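PDB 1DC1: type II restriction enzyme BsoBI from Geobacillus stearothermophilus, which recognises the double-stranded DNA sequence 5'-CYCGRG-3' and, working as a homodimer with magnesium, cleaves it after the first cytosine. Local coordinates for residues Q140-D151 with D177-I187; F31-Y42 with S125-A134. All coordinates share one frame; numbering follows the deposited sequence.

In the fold
Helix 110-152 serves both contacts. Contact 2 comes first along it, where residues 125-134 cross helix 21-53 and turn their other side to the bound DNA. Contact 1 lies on its last turns, where residues 140-151 rest against the loop leading into strand 184-191 of the mixed sheet. Their centres are 23 Å apart and they do not touch. Both are partly buried, and they bury almost equal areas, about 580 Å² each. Contact 1 sets a salt-bridge network beside buried aliphatic packing, with no second subunit involved. Contact 2 is almost wholly apolar between its helices; its polar groups bond to the DNA, to the second subunit and, in R38-E34, within one helix.

Contact 1 of 2, residues Q140-D151 with D177-I187; sequences QKLTRAIISALD and DYELETFAKGI
The methyl CG2 of T143 presses against E181, 3.5 Å from its CB, and also reaches A184 CB, filling the dip between these two residues. One turn further along the helix, the two end branches of I147 fill separate hollows: CD1 meets L180 CD2 at 3.9 Å, while CG2 crosses the I187 side chain at about a right angle, 3.7 Å from its CD1. L150 CD1 completes this patch against I187 CG2. Q140 lays its extended chain over the backbone of E181 and T182. R144 bends at chi2 and chi3 (74° and -105°) and so folds its guanidinium down over I147 CD1. From there it grips D177 end-on: NH2 gives a nearly straight bond to OD1 at 2.8 Å, and NH1 reaches the backbone O at 2.9 Å, so D177 O takes two donors on opposite faces, L180 N closing the type II turn and R144 NH1 tying that turn to the helix. NH1 also makes a salt bridge to E181 OE1 at 2.7 Å, though as a hydrogen bond it is weak (124°). A water joins T143 OG1, which also bonds Y200, to the carbonyls of E181 and A184. D151 OD2 and D177 OD2, the latter also hydrogen-bonded to Y157 OH, stand only 2.6 Å apart, so one acid probably carries a proton, which would lessen the repulsion, while R144 probably offsets part of the charge left on the three acids.

Contact 2 of 2, residues F31-Y42 with S125-A134; sequences FALEKNKRSTPY and SLGGTMRNIA. With nucleotides of chain B; nucleotides of chain A.
F31 and M130 meet through their torsions: chi1 of F31 (-167°) leads its ring down toward helix 125-134, while M130 curls back through chi2 and chi3 (-50° and -56°) to set CE over the centre of that ring. The methyl stands 4.1 Å from the ring centroid, a CH-pi contact, and SD lies farther above the same face in a looser Met-aromatic approach. The C5' of DG8 of chain A covers the opposite face, so the phenyl is sandwiched between protein and DNA, with A134 CB at its edge. M130 is a knob in the hole formed by F31, E34, K35 and R38. Toward the other end, L126 places CB over the Y42 ring and pushes CD1 to 3.5 Å from Y42 CE1. I133 CD1 packs obliquely beside R38, 3.5 Å from its NE, which makes a salt bridge to E34 OE2 at 3.0 Å.

The far side of helix 125-134 faces the minor groove. N132 reads DG10 of chain B with its whole amide: ND2 donates to N3 and OD1 accepts from N2, each at 2.9 Å. G128 brings its CA to 3.6 Å from O4' of DG10, where a beta carbon would clash. R131 runs extended from CG to NE along DC7 and DG8 of chain A, with O4' of DG8 lying 3.1 Å above its guanidinium plane and NH2 bonded to a further DNA sugar. With an alanine in place of R131, that sugar would probably lose its donor and the groove the positive charge beside DG8. The chemistry divides largely by side, with F31 bridging both: apolar interlocking joins the helices, while the DNA is met by an amide that matches the minor-groove edge of guanine and a cation lying among sugars and base edges of the groove.

Contact 1 of 2, residues Q140-D151 with D177-I187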
loop_
_atom_site.group_PDB
_atom_site.type_symbol
_atom_site.label_atom_id
_atom_site.label_comp_id
_atom_site.label_asym_id
_atom_site.label_seq_id
_atom_site.Cartn_x
_atom_site.Cartn_y
_atom_site.Cartn_z
ATOM N N GLN D 140 3.441 -16.179 11.366
ATOM C CA GLN D 140 4.163 -17.369 11.810
ATOM C C GLN D 140 5.134 -17.106 12.965
ATOM O O GLN D 140 5.298 -17.961 13.862
ATOM C CB GLN D 140 4.911 -18.008 10.648
ATOM C CG GLN D 140 3.941 -18.606 9.632
ATOM C CD GLN D 140 4.656 -19.026 8.374
ATOM O OE1 GLN D 140 5.870 -19.201 8.373
ATOM N NE2 GLN D 140 3.910 -19.198 7.299
ATOM N N LYS D 141 5.764 -15.929 12.941
ATOM C CA LYS D 141 6.705 -15.536 13.974
ATOM C C LYS D 141 5.988 -15.370 15.314
ATOM O O LYS D 141 6.498 -15.824 16.340
ATOM C CB LYS D 141 7.361 -14.223 13.590
ATOM C CG LYS D 141 8.322 -13.760 14.651
ATOM C CD LYS D 141 9.231 -12.735 14.068
ATOM C CE LYS D 141 10.190 -12.239 15.119
ATOM N NZ LYS D 141 11.103 -11.242 14.522
ATOM N N LEU D 142 4.811 -14.726 15.292
ATOM C CA LEU D 142 4.072 -14.540 16.515
ATOM C C LEU D 142 3.594 -15.896 17.054
ATOM O O LEU D 142 3.645 -16.146 18.251
ATOM C CB LEU D 142 2.870 -13.634 16.298
ATOM C CG LEU D 142 2.159 -13.319 17.628
ATOM C CD1 LEU D 142 3.073 -12.423 18.451
ATOM C CD2 LEU D 142 0.801 -12.643 17.408
ATOM N N THR D 143 3.121 -16.778 16.174
ATOM C CA THR D 143 2.657 -18.096 16.607
ATOM C C THR D 143 3.822 -18.892 17.236
ATOM O O THR D 143 3.648 -19.570 18.255
ATOM C CB THR D 143 2.072 -18.922 15.432
ATOM O OG1 THR D 143 0.869 -18.315 14.981
ATOM C CG2 THR D 143 1.720 -20.315 15.878
ATOM N N ARG D 144 5.003 -18.812 16.624
ATOM C CA ARG D 144 6.167 -19.528 17.156
ATOM C C ARG D 144 6.435 -19.022 18.566
ATOM O O ARG D 144 6.739 -19.822 19.456
ATOM C CB ARG D 144 7.398 -19.297 16.270
ATOM C CG ARG D 144 8.662 -19.967 16.744
ATOM C CD ARG D 144 8.545 -21.463 16.468
ATOM N NE ARG D 144 8.279 -22.222 17.697
ATOM C CZ ARG D 144 7.929 -23.509 17.758
ATOM N NH1 ARG D 144 7.779 -24.248 16.660
ATOM N NH2 ARG D 144 7.789 -24.064 18.952
ATOM N N ALA D 145 6.336 -17.705 18.778
ATOM C CA ALA D 145 6.555 -17.126 20.117
ATOM C C ALA D 145 5.481 -17.616 21.141
ATOM O O ALA D 145 5.789 -17.904 22.292
ATOM C CB ALA D 145 6.567 -15.604 20.028
ATOM N N ILE D 146 4.237 -17.731 20.688
ATOM C CA ILE D 146 3.119 -18.190 21.494
ATOM C C ILE D 146 3.301 -19.666 21.864
ATOM O O ILE D 146 3.231 -20.003 23.039
ATOM C CB ILE D 146 1.768 -18.025 20.717
ATOM C CG1 ILE D 146 1.463 -16.510 20.490
ATOM C CG2 ILE D 146 0.622 -18.847 21.453
ATOM C CD1 ILE D 146 0.439 -15.944 21.402
ATOM N N ILE D 147 3.516 -20.545 20.886
ATOM C CA ILE D 147 3.707 -21.970 21.208
ATOM C C ILE D 147 4.978 -22.232 22.022
ATOM O O ILE D 147 4.973 -23.074 22.904
ATOM C CB ILE D 147 3.564 -22.908 19.937
ATOM C CG1 ILE D 147 4.676 -22.728 18.916
ATOM C CG2 ILE D 147 2.189 -22.620 19.283
ATOM C CD1 ILE D 147 4.401 -23.541 17.670
ATOM N N SER D 148 6.053 -21.486 21.782
ATOM C CA SER D 148 7.236 -21.670 22.618
ATOM C C SER D 148 6.941 -21.247 24.050
ATOM O O SER D 148 7.376 -21.915 24.986
ATOM C CB SER D 148 8.415 -20.891 22.081
ATOM O OG SER D 148 8.979 -21.693 21.075
ATOM N N ALA D 149 6.212 -20.153 24.233
ATOM C CA ALA D 149 5.840 -19.732 25.572
ATOM C C ALA D 149 5.019 -20.839 26.285
ATOM O O ALA D 149 5.216 -21.084 27.475
ATOM C CB ALA D 149 5.031 -18.447 25.522
ATOM N N LEU D 150 4.100 -21.500 25.572
ATOM C CA LEU D 150 3.271 -22.586 26.154
ATOM C C LEU D 150 4.187 -23.767 26.465
ATOM O O LEU D 150 4.092 -24.355 27.557
ATOM C CB LEU D 150 2.137 -23.070 25.198
ATOM C CG LEU D 150 1.010 -22.040 24.946
ATOM C CD1 LEU D 150 0.141 -22.366 23.761
ATOM C CD2 LEU D 150 0.179 -21.999 26.176
ATOM N N ASP D 151 5.061 -24.101 25.512
ATOM C CA ASP D 151 5.992 -25.218 25.680
ATOM C C ASP D 151 6.897 -24.986 26.877
ATOM O O ASP D 151 7.048 -25.869 27.719
ATOM C CB ASP D 151 6.859 -25.405 24.439
ATOM C CG ASP D 151 6.062 -25.873 23.220
ATOM O OD1 ASP D 151 4.893 -26.284 23.392
ATOM O OD2 ASP D 151 6.606 -25.818 22.091
ATOM N N ASP D 177 6.830 -29.771 18.080
ATOM C CA ASP D 177 6.073 -28.832 17.281
ATOM C C ASP D 177 6.975 -27.919 16.400
ATOM O O ASP D 177 6.597 -26.813 15.995
ATOM C CB ASP D 177 5.086 -28.057 18.191
ATOM C CG ASP D 177 5.773 -27.070 19.112
ATOM O OD1 ASP D 177 6.929 -26.687 18.821
ATOM O OD2 ASP D 177 5.153 -26.653 20.117
ATOM N N TYR D 178 8.165 -28.415 16.076
ATOM C CA TYR D 178 9.070 -27.697 15.195
ATOM C C TYR D 178 8.301 -27.246 13.951
ATOM O O TYR D 178 7.661 -28.066 13.260
ATOM C CB TYR D 178 10.189 -28.627 14.768
ATOM C CG TYR D 178 11.212 -27.975 13.908
ATOM C CD1 TYR D 178 11.115 -28.026 12.514
ATOM C CD2 TYR D 178 12.320 -27.359 14.484
ATOM C CE1 TYR D 178 12.111 -27.477 11.712
ATOM C CE2 TYR D 178 13.333 -26.807 13.698
ATOM C CZ TYR D 178 13.234 -26.863 12.310
ATOM O OH TYR D 178 14.249 -26.315 11.535
ATOM N N GLU D 179 8.357 -25.954 13.659
ATOM C CA GLU D 179 7.682 -25.405 12.489
ATOM C C GLU D 179 6.177 -25.583 12.396
ATOM O O GLU D 179 5.622 -25.436 11.297
ATOM C CB GLU D 179 8.289 -25.952 11.191
ATOM C CG GLU D 179 9.529 -25.195 10.761
ATOM C CD GLU D 179 10.107 -25.688 9.438
ATOM O OE1 GLU D 179 9.643 -26.738 8.916
ATOM O OE2 GLU D 179 11.037 -25.015 8.924
ATOM N N LEU D 180 5.514 -25.916 13.515
ATOM C CA LEU D 180 4.033 -26.036 13.516
ATOM C C LEU D 180 3.375 -24.672 13.155
ATOM O O LEU D 180 2.291 -24.659 12.547
ATOM C CB LEU D 180 3.487 -26.533 14.882
ATOM C CG LEU D 180 1.958 -26.632 15.120
ATOM C CD1 LEU D 180 1.622 -27.810 16.033
ATOM C CD2 LEU D 180 1.479 -25.344 15.770
ATOM N N GLU D 181 4.047 -23.559 13.500
ATOM C CA GLU D 181 3.565 -22.210 13.229
ATOM C C GLU D 181 3.364 -21.897 11.724
ATOM O O GLU D 181 2.603 -20.998 11.332
ATOM C CB GLU D 181 4.512 -21.253 13.905
ATOM C CG GLU D 181 5.867 -21.175 13.263
ATOM C CD GLU D 181 6.848 -22.221 13.772
ATOM O OE1 GLU D 181 6.473 -23.088 14.587
ATOM O OE2 GLU D 181 8.018 -22.169 13.327
ATOM N N THR D 182 4.031 -22.677 10.885
ATOM C CA THR D 182 3.925 -22.549 9.440
ATOM C C THR D 182 2.516 -22.800 8.965
ATOM O O THR D 182 2.087 -22.273 7.939
ATOM C CB THR D 182 4.820 -23.585 8.714
ATOM O OG1 THR D 182 6.192 -23.328 9.016
ATOM C CG2 THR D 182 4.596 -23.491 7.233
ATOM N N PHE D 183 1.791 -23.629 9.700
ATOM C CA PHE D 183 0.434 -23.980 9.294
ATOM C C PHE D 183 -0.658 -23.797 10.298
ATOM O O PHE D 183 -1.724 -24.376 10.155
ATOM C CB PHE D 183 0.403 -25.423 8.854
ATOM C CG PHE D 183 1.186 -25.665 7.629
ATOM C CD1 PHE D 183 0.832 -25.014 6.442
ATOM C CD2 PHE D 183 2.264 -26.534 7.657
ATOM C CE1 PHE D 183 1.533 -25.222 5.288
ATOM C CE2 PHE D 183 2.982 -26.760 6.520
ATOM C CZ PHE D 183 2.613 -26.098 5.315
ATOM N N ALA D 184 -0.394 -23.007 11.321
ATOM C CA ALA D 184 -1.389 -22.790 12.328
ATOM C C ALA D 184 -2.228 -21.537 12.104
ATOM O O ALA D 184 -1.712 -20.408 12.063
ATOM C CB ALA D 184 -0.749 -22.761 13.723
ATOM N N LYS D 185 -3.539 -21.789 11.990
ATOM C CA LYS D 185 -4.593 -20.793 11.822
ATOM C C LYS D 185 -5.047 -20.347 13.224
ATOM O O LYS D 185 -5.529 -19.243 13.415
ATOM C CB LYS D 185 -5.751 -21.453 11.018
ATOM C CG LYS D 185 -7.148 -20.815 11.082
ATOM C CD LYS D 185 -7.130 -19.353 10.648
ATOM C CE LYS D 185 -8.522 -18.735 10.647
ATOM N NZ LYS D 185 -8.598 -17.698 9.569
ATOM N N GLY D 186 -4.867 -21.219 14.212
ATOM C CA GLY D 186 -5.279 -20.905 15.573
ATOM C C GLY D 186 -4.595 -21.830 16.573
ATOM O O GLY D 186 -4.075 -22.884 16.194
ATOM N N ILE D 187 -4.591 -21.437 17.842
ATOM C CA ILE D 187 -3.952 -22.217 18.905
ATOM C C ILE D 187 -4.906 -22.104 20.069
ATOM O O ILE D 187 -5.519 -21.037 20.282
ATOM C CB ILE D 187 -2.585 -21.609 19.311
ATOM C CG1 ILE D 187 -1.632 -21.646 18.100
ATOM C CG2 ILE D 187 -2.018 -22.290 20.599
ATOM C CD1 ILE D 187 -1.158 -23.029 17.725
HETATM O O HOH W 1 0.538 -19.473 12.492
#

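Contact 2 of 2, residues F31-Y42 with S125-A134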
loop_
_atom_site.group_PDB
_atom_site.type_symbol
_atom_site.label_atom_id
_atom_site.label_comp_id
_atom_site.label_asym_id
_atom_site.label_seq_id
_atom_site.Cartn_x
_atom_site.Cartn_y
_atom_site.Cartn_z
ATOM N N PHE D 31 14.039 -9.996 3.216
ATOM C CA PHE D 31 12.979 -9.824 2.208
ATOM C C PHE D 31 13.526 -10.141 0.799
ATOM O O PHE D 31 12.870 -10.862 0.006
ATOM C CB PHE D 31 12.426 -8.381 2.257
ATOM C CG PHE D 31 11.113 -8.180 1.484
ATOM C CD1 PHE D 31 9.885 -8.433 2.070
ATOM C CD2 PHE D 31 11.122 -7.759 0.164
ATOM C CE1 PHE D 31 8.660 -8.265 1.340
ATOM C CE2 PHE D 31 9.892 -7.587 -0.579
ATOM C CZ PHE D 31 8.666 -7.846 0.031
ATOM N N ALA D 32 14.738 -9.638 0.522
ATOM C CA ALA D 32 15.403 -9.847 -0.755
ATOM C C ALA D 32 15.736 -11.321 -0.956
ATOM O O ALA D 32 15.609 -11.855 -2.057
ATOM C CB ALA D 32 16.692 -8.985 -0.849
ATOM N N LEU D 33 16.166 -11.990 0.105
ATOM C CA LEU D 33 16.475 -13.407 -0.021
ATOM C C LEU D 33 15.249 -14.207 -0.380
ATOM O O LEU D 33 15.305 -15.132 -1.198
ATOM C CB LEU D 33 17.060 -13.957 1.285
ATOM C CG LEU D 33 18.603 -13.906 1.284
ATOM C CD1 LEU D 33 19.157 -12.712 0.437
ATOM C CD2 LEU D 33 19.059 -13.804 2.748
ATOM N N GLU D 34 14.128 -13.853 0.239
ATOM C CA GLU D 34 12.886 -14.579 -0.029
ATOM C C GLU D 34 12.393 -14.261 -1.443
ATOM O O GLU D 34 11.925 -15.145 -2.151
ATOM C CB GLU D 34 11.859 -14.208 1.034
ATOM C CG GLU D 34 10.482 -14.823 0.883
ATOM C CD GLU D 34 10.481 -16.320 1.085
ATOM O OE1 GLU D 34 11.480 -16.860 1.581
ATOM O OE2 GLU D 34 9.459 -16.938 0.736
ATOM N N LYS D 35 12.501 -12.996 -1.842
ATOM C CA LYS D 35 12.137 -12.558 -3.189
ATOM C C LYS D 35 12.905 -13.371 -4.221
ATOM O O LYS D 35 12.313 -13.831 -5.191
ATOM C CB LYS D 35 12.440 -11.066 -3.367
ATOM C CG LYS D 35 11.808 -10.482 -4.579
ATOM C CD LYS D 35 11.836 -8.955 -4.511
ATOM C CE LYS D 35 13.035 -8.329 -5.224
ATOM N NZ LYS D 35 12.826 -6.885 -5.587
ATOM N N ASN D 36 14.214 -13.554 -4.031
ATOM C CA ASN D 36 14.993 -14.344 -4.992
ATOM C C ASN D 36 14.552 -15.810 -5.041
ATOM O O ASN D 36 14.489 -16.416 -6.114
ATOM C CB ASN D 36 16.451 -14.196 -4.691
ATOM C CG ASN D 36 16.955 -12.868 -5.143
ATOM O OD1 ASN D 36 16.680 -12.473 -6.269
ATOM N ND2 ASN D 36 17.652 -12.146 -4.278
ATOM N N LYS D 37 14.199 -16.362 -3.889
ATOM C CA LYS D 37 13.693 -17.725 -3.816
ATOM C C LYS D 37 12.379 -17.856 -4.580
ATOM O O LYS D 37 12.146 -18.865 -5.258
ATOM C CB LYS D 37 13.425 -18.126 -2.359
ATOM C CG LYS D 37 14.650 -18.303 -1.474
ATOM C CD LYS D 37 14.189 -18.754 -0.084
ATOM C CE LYS D 37 15.255 -18.510 0.959
ATOM N NZ LYS D 37 15.042 -19.344 2.158
ATOM N N ARG D 38 11.508 -16.852 -4.439
ATOM C CA ARG D 38 10.188 -16.834 -5.111
ATOM C C ARG D 38 10.202 -16.477 -6.617
ATOM O O ARG D 38 9.226 -16.722 -7.343
ATOM C CB ARG D 38 9.267 -15.842 -4.380
ATOM C CG ARG D 38 8.901 -16.271 -2.976
ATOM C CD ARG D 38 8.311 -17.684 -2.946
ATOM N NE ARG D 38 7.911 -18.005 -1.590
ATOM C CZ ARG D 38 7.101 -19.008 -1.242
ATOM N NH1 ARG D 38 6.588 -19.814 -2.168
ATOM N NH2 ARG D 38 6.779 -19.184 0.036
ATOM N N SER D 39 11.309 -15.882 -7.056
ATOM C CA SER D 39 11.488 -15.398 -8.423
ATOM C C SER D 39 11.561 -16.455 -9.535
ATOM O O SER D 39 11.032 -16.247 -10.644
ATOM C CB SER D 39 12.739 -14.505 -8.445
ATOM O OG SER D 39 13.915 -15.266 -8.311
ATOM N N THR D 40 12.231 -17.571 -9.236
ATOM C CA THR D 40 12.439 -18.657 -10.194
ATOM C C THR D 40 11.191 -19.104 -10.989
ATOM O O THR D 40 11.280 -19.206 -12.204
ATOM C CB THR D 40 13.162 -19.858 -9.481
ATOM O OG1 THR D 40 14.353 -19.355 -8.876
ATOM C CG2 THR D 40 13.572 -20.952 -10.475
ATOM N N PRO D 41 10.034 -19.393 -10.334
ATOM C CA PRO D 41 8.892 -19.792 -11.156
ATOM C C PRO D 41 8.490 -18.713 -12.163
ATOM O O PRO D 41 7.936 -19.049 -13.229
ATOM C CB PRO D 41 7.787 -20.030 -10.142
ATOM C CG PRO D 41 8.496 -20.339 -8.864
ATOM C CD PRO D 41 9.682 -19.451 -8.892
ATOM N N TYR D 42 8.742 -17.433 -11.846
ATOM C CA TYR D 42 8.368 -16.358 -12.789
ATOM C C TYR D 42 9.265 -16.379 -14.011
ATOM O O TYR D 42 8.786 -16.257 -15.155
ATOM C CB TYR D 42 8.434 -14.980 -12.132
ATOM C CG TYR D 42 7.353 -14.803 -11.110
ATOM C CD1 TYR D 42 7.501 -15.353 -9.837
ATOM C CD2 TYR D 42 6.173 -14.114 -11.414
ATOM C CE1 TYR D 42 6.524 -15.234 -8.889
ATOM C CE2 TYR D 42 5.150 -13.976 -10.455
ATOM C CZ TYR D 42 5.354 -14.545 -9.196
ATOM O OH TYR D 42 4.441 -14.391 -8.197
ATOM N N SER D 125 3.281 -8.406 -10.151
ATOM C CA SER D 125 2.584 -9.576 -9.570
ATOM C C SER D 125 3.468 -10.241 -8.496
ATOM O O SER D 125 2.955 -10.585 -7.420
ATOM C CB SER D 125 2.241 -10.625 -10.645
ATOM O OG SER D 125 1.769 -11.806 -10.033
ATOM N N LEU D 126 4.770 -10.435 -8.792
ATOM C CA LEU D 126 5.695 -11.005 -7.819
ATOM C C LEU D 126 5.728 -10.082 -6.606
ATOM O O LEU D 126 5.665 -10.558 -5.511
ATOM C CB LEU D 126 7.113 -11.193 -8.391
ATOM C CG LEU D 126 8.188 -11.575 -7.336
ATOM C CD1 LEU D 126 7.891 -12.901 -6.678
ATOM C CD2 LEU D 126 9.548 -11.608 -7.960
ATOM N N GLY D 127 5.808 -8.767 -6.816
ATOM C CA GLY D 127 5.780 -7.801 -5.729
ATOM C C GLY D 127 4.545 -7.983 -4.855
ATOM O O GLY D 127 4.671 -7.970 -3.628
ATOM N N GLY D 128 3.374 -8.180 -5.476
ATOM C CA GLY D 128 2.138 -8.418 -4.748
ATOM C C GLY D 128 2.220 -9.680 -3.910
ATOM O O GLY D 128 1.842 -9.677 -2.736
ATOM N N THR D 129 2.735 -10.750 -4.499
ATOM C CA THR D 129 2.906 -12.026 -3.833
ATOM C C THR D 129 3.821 -11.880 -2.606
ATOM O O THR D 129 3.509 -12.384 -1.511
ATOM C CB THR D 129 3.490 -13.010 -4.825
ATOM O OG1 THR D 129 2.405 -13.551 -5.593
ATOM C CG2 THR D 129 4.282 -14.114 -4.133
ATOM N N MET D 130 4.929 -11.171 -2.781
ATOM C CA MET D 130 5.908 -10.949 -1.713
ATOM C C MET D 130 5.289 -10.176 -0.521
ATOM O O MET D 130 5.586 -10.468 0.625
ATOM C CB MET D 130 7.109 -10.193 -2.283
ATOM C CG MET D 130 8.125 -11.059 -3.039
ATOM S SD MET D 130 8.614 -12.527 -2.070
ATOM C CE MET D 130 9.211 -11.820 -0.585
ATOM N N ARG D 131 4.452 -9.169 -0.783
ATOM C CA ARG D 131 3.809 -8.401 0.303
ATOM C C ARG D 131 2.922 -9.351 1.148
ATOM O O ARG D 131 2.929 -9.296 2.357
ATOM C CB ARG D 131 3.023 -7.205 -0.316
ATOM C CG ARG D 131 4.021 -6.129 -0.938
ATOM C CD ARG D 131 3.285 -5.040 -1.763
ATOM N NE ARG D 131 4.106 -3.874 -2.161
ATOM C CZ ARG D 131 5.159 -3.955 -2.976
ATOM N NH1 ARG D 131 5.530 -5.113 -3.462
ATOM N NH2 ARG D 131 5.777 -2.876 -3.396
ATOM N N ASN D 132 2.227 -10.281 0.497
ATOM C CA ASN D 132 1.385 -11.256 1.181
ATOM C C ASN D 132 2.284 -12.241 1.940
ATOM O O ASN D 132 1.967 -12.629 3.065
ATOM C CB ASN D 132 0.482 -12.001 0.164
ATOM C CG ASN D 132 -0.738 -11.171 -0.256
ATOM O OD1 ASN D 132 -1.725 -11.112 0.463
ATOM N ND2 ASN D 132 -0.658 -10.519 -1.407
ATOM N N ILE D 133 3.410 -12.633 1.343
ATOM C CA ILE D 133 4.336 -13.549 2.008
ATOM C C ILE D 133 4.873 -12.940 3.318
ATOM O O ILE D 133 4.903 -13.605 4.354
ATOM C CB ILE D 133 5.481 -13.908 1.071
ATOM C CG1 ILE D 133 4.990 -14.953 0.058
ATOM C CG2 ILE D 133 6.629 -14.445 1.884
ATOM C CD1 ILE D 133 5.912 -15.218 -1.123
ATOM N N ALA D 134 5.292 -11.682 3.258
ATOM C CA ALA D 134 5.778 -10.976 4.424
ATOM C C ALA D 134 4.730 -11.012 5.532
ATOM O O ALA D 134 5.066 -11.182 6.709
ATOM C CB ALA D 134 6.063 -9.570 4.081
ATOM P P DG B 10 -1.704 -8.989 -10.030
ATOM O OP1 DG B 10 -1.536 -9.647 -11.353
ATOM O OP2 DG B 10 -3.049 -8.541 -9.605
ATOM O "O5'" DG B 10 -0.984 -9.897 -8.943
ATOM C "C5'" DG B 10 -1.688 -10.831 -8.150
ATOM C "C4'" DG B 10 -0.993 -10.974 -6.812
ATOM O "O4'" DG B 10 -0.913 -9.684 -6.177
ATOM C "C3'" DG B 10 -1.804 -11.841 -5.860
ATOM O "O3'" DG B 10 -1.301 -13.150 -5.893
ATOM C "C2'" DG B 10 -1.577 -11.232 -4.495
ATOM C "C1'" DG B 10 -1.369 -9.763 -4.822
ATOM N N9 DG B 10 -2.573 -8.951 -4.709
ATOM C C8 DG B 10 -3.186 -8.249 -5.726
ATOM N N7 DG B 10 -4.186 -7.525 -5.313
ATOM C C5 DG B 10 -4.255 -7.782 -3.944
ATOM C C6 DG B 10 -5.149 -7.254 -2.932
ATOM O O6 DG B 10 -6.105 -6.485 -3.073
ATOM N N1 DG B 10 -4.837 -7.751 -1.655
ATOM C C2 DG B 10 -3.852 -8.694 -1.392
ATOM N N2 DG B 10 -3.741 -9.102 -0.090
ATOM N N3 DG B 10 -3.041 -9.209 -2.332
ATOM C C4 DG B 10 -3.285 -8.690 -3.565
ATOM P P DG A 8 6.995 -4.174 3.922
ATOM O OP1 DG A 8 7.817 -5.259 4.433
ATOM O OP2 DG A 8 6.729 -2.999 4.762
ATOM O "O5'" DG A 8 7.734 -3.713 2.582
ATOM C "C5'" DG A 8 7.890 -4.623 1.443
ATOM C "C4'" DG A 8 7.791 -3.843 0.150
ATOM O "O4'" DG A 8 6.456 -3.290 0.062
ATOM C "C3'" DG A 8 8.765 -2.654 0.074
ATOM O "O3'" DG A 8 9.113 -2.386 -1.298
ATOM C "C2'" DG A 8 7.895 -1.492 0.530
ATOM C "C1'" DG A 8 6.523 -1.880 -0.056
ATOM N N9 DG A 8 5.364 -1.287 0.617
ATOM C C8 DG A 8 5.188 -1.165 1.981
ATOM N N7 DG A 8 4.091 -0.529 2.303
ATOM C C5 DG A 8 3.487 -0.227 1.083
ATOM C C6 DG A 8 2.268 0.499 0.787
ATOM O O6 DG A 8 1.481 1.017 1.570
ATOM N N1 DG A 8 2.036 0.598 -0.584
ATOM C C2 DG A 8 2.864 0.083 -1.563
ATOM N N2 DG A 8 2.480 0.248 -2.834
ATOM N N3 DG A 8 4.008 -0.570 -1.307
ATOM C C4 DG A 8 4.253 -0.694 0.026
ATOM P P DC A 7 1.475 -6.993 6.759
ATOM O OP1 DC A 7 2.466 -7.625 7.648
ATOM O OP2 DC A 7 0.567 -5.936 7.293
ATOM O "O5'" DC A 7 2.230 -6.347 5.526
ATOM C "C5'" DC A 7 3.174 -7.106 4.738
ATOM C "C4'" DC A 7 3.742 -6.241 3.634
ATOM O "O4'" DC A 7 2.709 -5.786 2.707
ATOM C "C3'" DC A 7 4.492 -4.989 4.114
ATOM O "O3'" DC A 7 5.644 -4.811 3.321
ATOM C "C2'" DC A 7 3.555 -3.859 3.747
ATOM C "C1'" DC A 7 2.839 -4.383 2.514
ATOM N N1 DC A 7 1.502 -3.780 2.354
ATOM C C2 DC A 7 1.166 -3.170 1.113
ATOM O O2 DC A 7 1.911 -3.351 0.119
ATOM N N3 DC A 7 0.027 -2.425 1.024
ATOM C C4 DC A 7 -0.798 -2.345 2.081
ATOM N N4 DC A 7 -1.895 -1.589 1.967
ATOM C C5 DC A 7 -0.528 -3.046 3.316
ATOM C C6 DC A 7 0.613 -3.738 3.403
#